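Local atomic coordinates of CEL44C (Paenibacillus polymyxa, PDB entry 2YIH), a protein that hydrolyses beta-1,4-glucan backbones, as an endo-glucanase and xyloglucanase whose catalytic module of glycoside hydrolase family 44 forms this chain. Residues H96-S99 / L100-T104; H164-V167 / N168-T172. The protein carries 8 engineered substitutions. All coordinates share one frame; numbering follows the deposited sequence.

Contact 1. Residues H96-S99 / L100-T104. With EDO (1,2-ethanediol), chain N.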
loop_
_atom_site.group_PDB
_atom_site.type_symbol
_atom_site.label_atom_id
_atom_site.label_comp_id
_atom_site.label_asym_id
_atom_site.label_seq_id
_atom_site.Cartn_x
_atom_site.Cartn_y
_atom_site.Cartn_z
ATOM N N HIS A 96 -4.392 15.292 6.846
ATOM C CA HIS A 96 -4.579 14.588 8.113
ATOM C C HIS A 96 -5.941 14.941 8.721
ATOM O O HIS A 96 -6.583 14.089 9.292
ATOM C CB HIS A 96 -3.479 14.924 9.114
ATOM C CG HIS A 96 -3.538 14.096 10.355
ATOM N ND1 HIS A 96 -3.617 12.720 10.316
ATOM C CD2 HIS A 96 -3.577 14.444 11.665
ATOM C CE1 HIS A 96 -3.677 12.250 11.553
ATOM N NE2 HIS A 96 -3.648 13.276 12.393
ATOM N N ASP A 97 -6.400 16.174 8.540
ATOM C CA ASP A 97 -7.755 16.527 9.019
ATOM C C ASP A 97 -8.788 15.586 8.382
ATOM O O ASP A 97 -9.776 15.201 9.035
ATOM C CB ASP A 97 -8.111 17.980 8.662
ATOM C CG ASP A 97 -7.412 19.013 9.545
ATOM O OD1 ASP A 97 -6.775 18.677 10.578
ATOM O OD2 ASP A 97 -7.529 20.218 9.195
ATOM N N GLN A 98 -8.604 15.290 7.102
ATOM C CA GLN A 98 -9.477 14.356 6.412
ATOM C C GLN A 98 -9.357 12.937 6.997
ATOM O O GLN A 98 -10.373 12.257 7.192
ATOM C CB GLN A 98 -9.245 14.389 4.899
ATOM C CG GLN A 98 -10.246 13.529 4.114
ATOM C CD GLN A 98 -11.668 14.137 4.034
ATOM O OE1 GLN A 98 -12.033 15.050 4.788
ATOM N NE2 GLN A 98 -12.468 13.615 3.119
ATOM N N SER A 99 -8.136 12.501 7.318
ATOM C CA SER A 99 -7.978 11.203 7.985
ATOM C C SER A 99 -8.742 11.166 9.313
ATOM O O SER A 99 -9.352 10.141 9.657
ATOM C CB SER A 99 -6.505 10.870 8.250
ATOM O OG SER A 99 -5.880 10.461 7.042
ATOM N N LEU A 100 -8.620 12.248 10.085
ATOM C CA LEU A 100 -9.317 12.330 11.374
ATOM C C LEU A 100 -10.838 12.209 11.190
ATOM O O LEU A 100 -11.483 11.456 11.934
ATOM C CB LEU A 100 -8.946 13.612 12.107
ATOM C CG LEU A 100 -7.464 13.577 12.527
ATOM C CD1 LEU A 100 -7.124 14.885 13.278
ATOM C CD2 LEU A 100 -7.108 12.334 13.388
ATOM N N LYS A 101 -11.360 12.862 10.150
ATOM C CA LYS A 101 -12.800 12.852 9.843
ATOM C C LYS A 101 -13.248 11.440 9.448
ATOM O O LYS A 101 -14.311 10.978 9.896
ATOM C CB LYS A 101 -13.100 13.873 8.723
ATOM C CG LYS A 101 -14.592 14.060 8.333
ATOM C CD LYS A 101 -14.748 15.171 7.247
ATOM C CE LYS A 101 -14.936 14.572 5.859
ATOM N NZ LYS A 101 -15.286 15.606 4.836
ATOM N N LEU A 102 -12.386 10.727 8.722
ATOM C CA LEU A 102 -12.724 9.426 8.149
ATOM C C LEU A 102 -12.306 8.283 9.078
ATOM O O LEU A 102 -12.599 7.124 8.786
ATOM C CB LEU A 102 -12.022 9.243 6.801
ATOM C CG LEU A 102 -12.442 10.087 5.604
ATOM C CD1 LEU A 102 -11.536 9.783 4.389
ATOM C CD2 LEU A 102 -13.927 9.821 5.267
ATOM N N GLY A 103 -11.586 8.600 10.154
ATOM C CA GLY A 103 -11.047 7.590 11.057
ATOM C C GLY A 103 -9.932 6.710 10.499
ATOM O O GLY A 103 -9.818 5.521 10.855
ATOM N N THR A 104 -9.064 7.285 9.671
ATOM C CA THR A 104 -8.004 6.478 9.053
ATOM C C THR A 104 -6.633 6.801 9.671
ATOM O O THR A 104 -6.422 7.895 10.212
ATOM C CB THR A 104 -7.912 6.718 7.527
ATOM O OG1 THR A 104 -7.562 8.097 7.298
ATOM C CG2 THR A 104 -9.254 6.403 6.857
HETATM C C1 EDO N . -5.422 23.194 7.016
HETATM O O1 EDO N . -5.450 22.102 7.946
HETATM C C2 EDO N . -6.578 23.153 6.016
HETATM O O2 EDO N . -6.127 23.845 4.838
#
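S99 and T104 meet through their hydroxyls where helix 90-102 ends: S99 OG lies 2.9 Å from T104 OG1, and it also hydrogen-bonds S106 and R43. The backbone closes the helix in a Schellman motif: T104 N donates to S99 O over 2.9 Å as the outer bond, while the inner one, G103 N to L100 O, is weak. G103 turns the chain with a positive phi of 69°, which a glycine adopts at little cost.

H96, S99 and T104 form the buried, closely packed side. L100 sets its CG over one face of the H96 imidazole, a CH-pi contact 4.1 Å from the ring centroid, and both ring nitrogens are used, ND1 by S106 and NE2 by the A177 carbonyl.

Toward solvent the fit is looser. Bent at chi2 (74°), Q98 brings OE1 to 3.1 Å from CE of K101, whose chain bends at chi3, and its CG lies 4.0 Å from L102 CD1. An alanine in place of Q98 would probably leave the end of K101 freer to move and L102 CD1 with less cover. With both nitrogens engaged and a face under leucine, H96 is held in rotation, its tautomer probably set by the A177 carbonyl, which needs a proton on NE2.

Contact 2. Residues H164-V167 / N168-T172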
loop_
_atom_site.group_PDB
_atom_site.type_symbol
_atom_site.label_atom_id
_atom_site.label_comp_id
_atom_site.label_asym_id
_atom_site.label_seq_id
_atom_site.Cartn_x
_atom_site.Cartn_y
_atom_site.Cartn_z
ATOM N N HIS A 164 7.590 18.648 14.707
ATOM C CA HIS A 164 7.143 19.387 15.889
ATOM C C HIS A 164 5.833 20.151 15.652
ATOM O O HIS A 164 4.977 20.218 16.554
ATOM C CB HIS A 164 8.265 20.340 16.366
ATOM C CG HIS A 164 7.826 21.326 17.400
ATOM N ND1 HIS A 164 7.917 21.073 18.754
ATOM C CD2 HIS A 164 7.324 22.577 17.281
ATOM C CE1 HIS A 164 7.457 22.118 19.424
ATOM N NE2 HIS A 164 7.079 23.039 18.553
ATOM N N PHE A 165 5.712 20.791 14.484
ATOM C CA PHE A 165 4.503 21.495 14.060
ATOM C C PHE A 165 3.271 20.575 14.077
ATOM O O PHE A 165 2.219 20.969 14.586
ATOM C CB PHE A 165 4.732 22.132 12.669
ATOM C CG PHE A 165 3.506 22.709 12.027
ATOM C CD1 PHE A 165 3.147 24.044 12.248
ATOM C CD2 PHE A 165 2.736 21.940 11.141
ATOM C CE1 PHE A 165 1.995 24.583 11.639
ATOM C CE2 PHE A 165 1.637 22.499 10.484
ATOM C CZ PHE A 165 1.253 23.804 10.757
ATOM N N LEU A 166 3.416 19.369 13.526
ATOM C CA LEU A 166 2.324 18.387 13.504
ATOM C C LEU A 166 1.964 17.958 14.929
ATOM O O LEU A 166 0.770 17.917 15.298
ATOM C CB LEU A 166 2.737 17.171 12.674
ATOM C CG LEU A 166 2.880 17.494 11.181
ATOM C CD1 LEU A 166 3.335 16.186 10.478
ATOM C CD2 LEU A 166 1.541 17.988 10.590
ATOM N N VAL A 167 2.979 17.677 15.739
ATOM C CA VAL A 167 2.728 17.210 17.106
ATOM C C VAL A 167 2.076 18.331 17.925
ATOM O O VAL A 167 1.217 18.078 18.790
ATOM C CB VAL A 167 4.030 16.690 17.760
ATOM C CG1 VAL A 167 3.881 16.491 19.303
ATOM C CG2 VAL A 167 4.478 15.372 17.068
ATOM N N ASN A 168 2.487 19.571 17.670
ATOM C CA ASN A 168 1.888 20.709 18.365
ATOM C C ASN A 168 0.382 20.803 18.047
ATOM O O ASN A 168 -0.442 21.128 18.923
ATOM C CB ASN A 168 2.610 22.006 17.967
ATOM C CG ASN A 168 1.923 23.248 18.510
ATOM O OD1 ASN A 168 1.174 23.913 17.802
ATOM N ND2 ASN A 168 2.146 23.528 19.779
ATOM N N LYS A 169 0.015 20.510 16.804
ATOM C CA LYS A 169 -1.378 20.607 16.390
ATOM C C LYS A 169 -2.228 19.397 16.826
ATOM O O LYS A 169 -3.428 19.543 17.186
ATOM C CB LYS A 169 -1.455 20.795 14.864
ATOM C CG LYS A 169 -2.853 21.069 14.336
ATOM C CD LYS A 169 -2.804 21.498 12.881
ATOM C CE LYS A 169 -4.173 21.445 12.216
ATOM N NZ LYS A 169 -5.086 22.548 12.652
ATOM N N TYR A 170 -1.643 18.201 16.745
ATOM C CA TYR A 170 -2.432 16.963 16.784
ATOM C C TYR A 170 -2.138 16.078 17.972
ATOM O O TYR A 170 -2.827 15.080 18.176
ATOM C CB TYR A 170 -2.169 16.139 15.530
ATOM C CG TYR A 170 -2.688 16.813 14.271
ATOM C CD1 TYR A 170 -4.056 17.049 14.079
ATOM C CD2 TYR A 170 -1.820 17.173 13.262
ATOM C CE1 TYR A 170 -4.524 17.687 12.930
ATOM C CE2 TYR A 170 -2.283 17.779 12.085
ATOM C CZ TYR A 170 -3.633 18.043 11.928
ATOM O OH TYR A 170 -4.094 18.597 10.740
ATOM N N GLY A 171 -1.062 16.387 18.693
ATOM C CA GLY A 171 -0.500 15.461 19.679
ATOM C C GLY A 171 0.399 14.412 19.051
ATOM O O GLY A 171 0.604 14.399 17.813
ATOM N N THR A 172 0.928 13.507 19.878
ATOM C CA THR A 172 1.853 12.497 19.364
ATOM C C THR A 172 1.121 11.307 18.735
ATOM O O THR A 172 -0.093 11.124 18.919
ATOM C CB THR A 172 2.777 11.977 20.460
ATOM O OG1 THR A 172 1.991 11.346 21.484
ATOM C CG2 THR A 172 3.582 13.114 21.066
HETATM O O HOH W 1 0.962 23.513 14.967
#
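L166 and Y170, one helical turn apart, make the apolar contact on the inner side of helix 159-170: L166 CD2 reaches Y170 CE2 at 4.1 Å, the two side chains crossing at a slant. The tyrosine has CG anti to its carbonyl carbon, which swings the ring back along the helix until CD2 comes to 3.4 Å from L166 O. K169 CG lies over the centre of one ring face, so the aliphatic part of a lysine serves as cover while its amine can reach toward water. A tyrosine suits the site because it joins an apolar ring to a polar hydroxyl directed at helix 90-102. Near the helix end V167 CG1 meets T172 CG2 at 3.8 Å, two beta-branched residues whose methyls touch across the turn.

Backbone bonds carry the helix to its C-terminus. Y170 N donates to L166 O at 2.8 Å, the bond running nearly straight out from the carbonyl. G171 N then takes V167 O, also at 2.8 Å, but approaching the carbonyl well off its axis, with a C=O...N angle of 131°. In sequence the helix falls between strands 105-110 and 181-184 of the family's TIM barrel, and G171 is where its chain breaks away. With phi 82° and psi -178°, a side chain there would press on the preceding carbonyl oxygen, hence glycine. Its own carbonyl turns back to V167, whose CA-H points at G171 O, with 3.6 Å between V167 CA and that oxygen.

Solvent supplies the last link. One water donates both to F165 O and to N168 OD1, 2.9 Å from each, and rides above a face of the F165 ring near its rim. An asparagine suits this exposed position because its amide oxygen can accept the water's hydrogen bond.

Overall arrangement
From the N terminus the chain first passes through contact 1, where helix 90-102 ends and turns into barrel strand 105-110; contact 2 follows at the end of helix 159-170, ahead of strand 181-184. Each closes only a local turn, and they stand in series, neither nested nor crossed. Their centres are 15 Å apart, yet the two helix ends touch. Y170 OH of contact 2 probably hydrogen-bonds D97 OD1 of contact 1 at 2.7 Å, and the Y170 ring meets H96 edge-to-face and packs against L100. Consecutive helices of the TIM barrel are thus tied side by side, away from the glycan pocket.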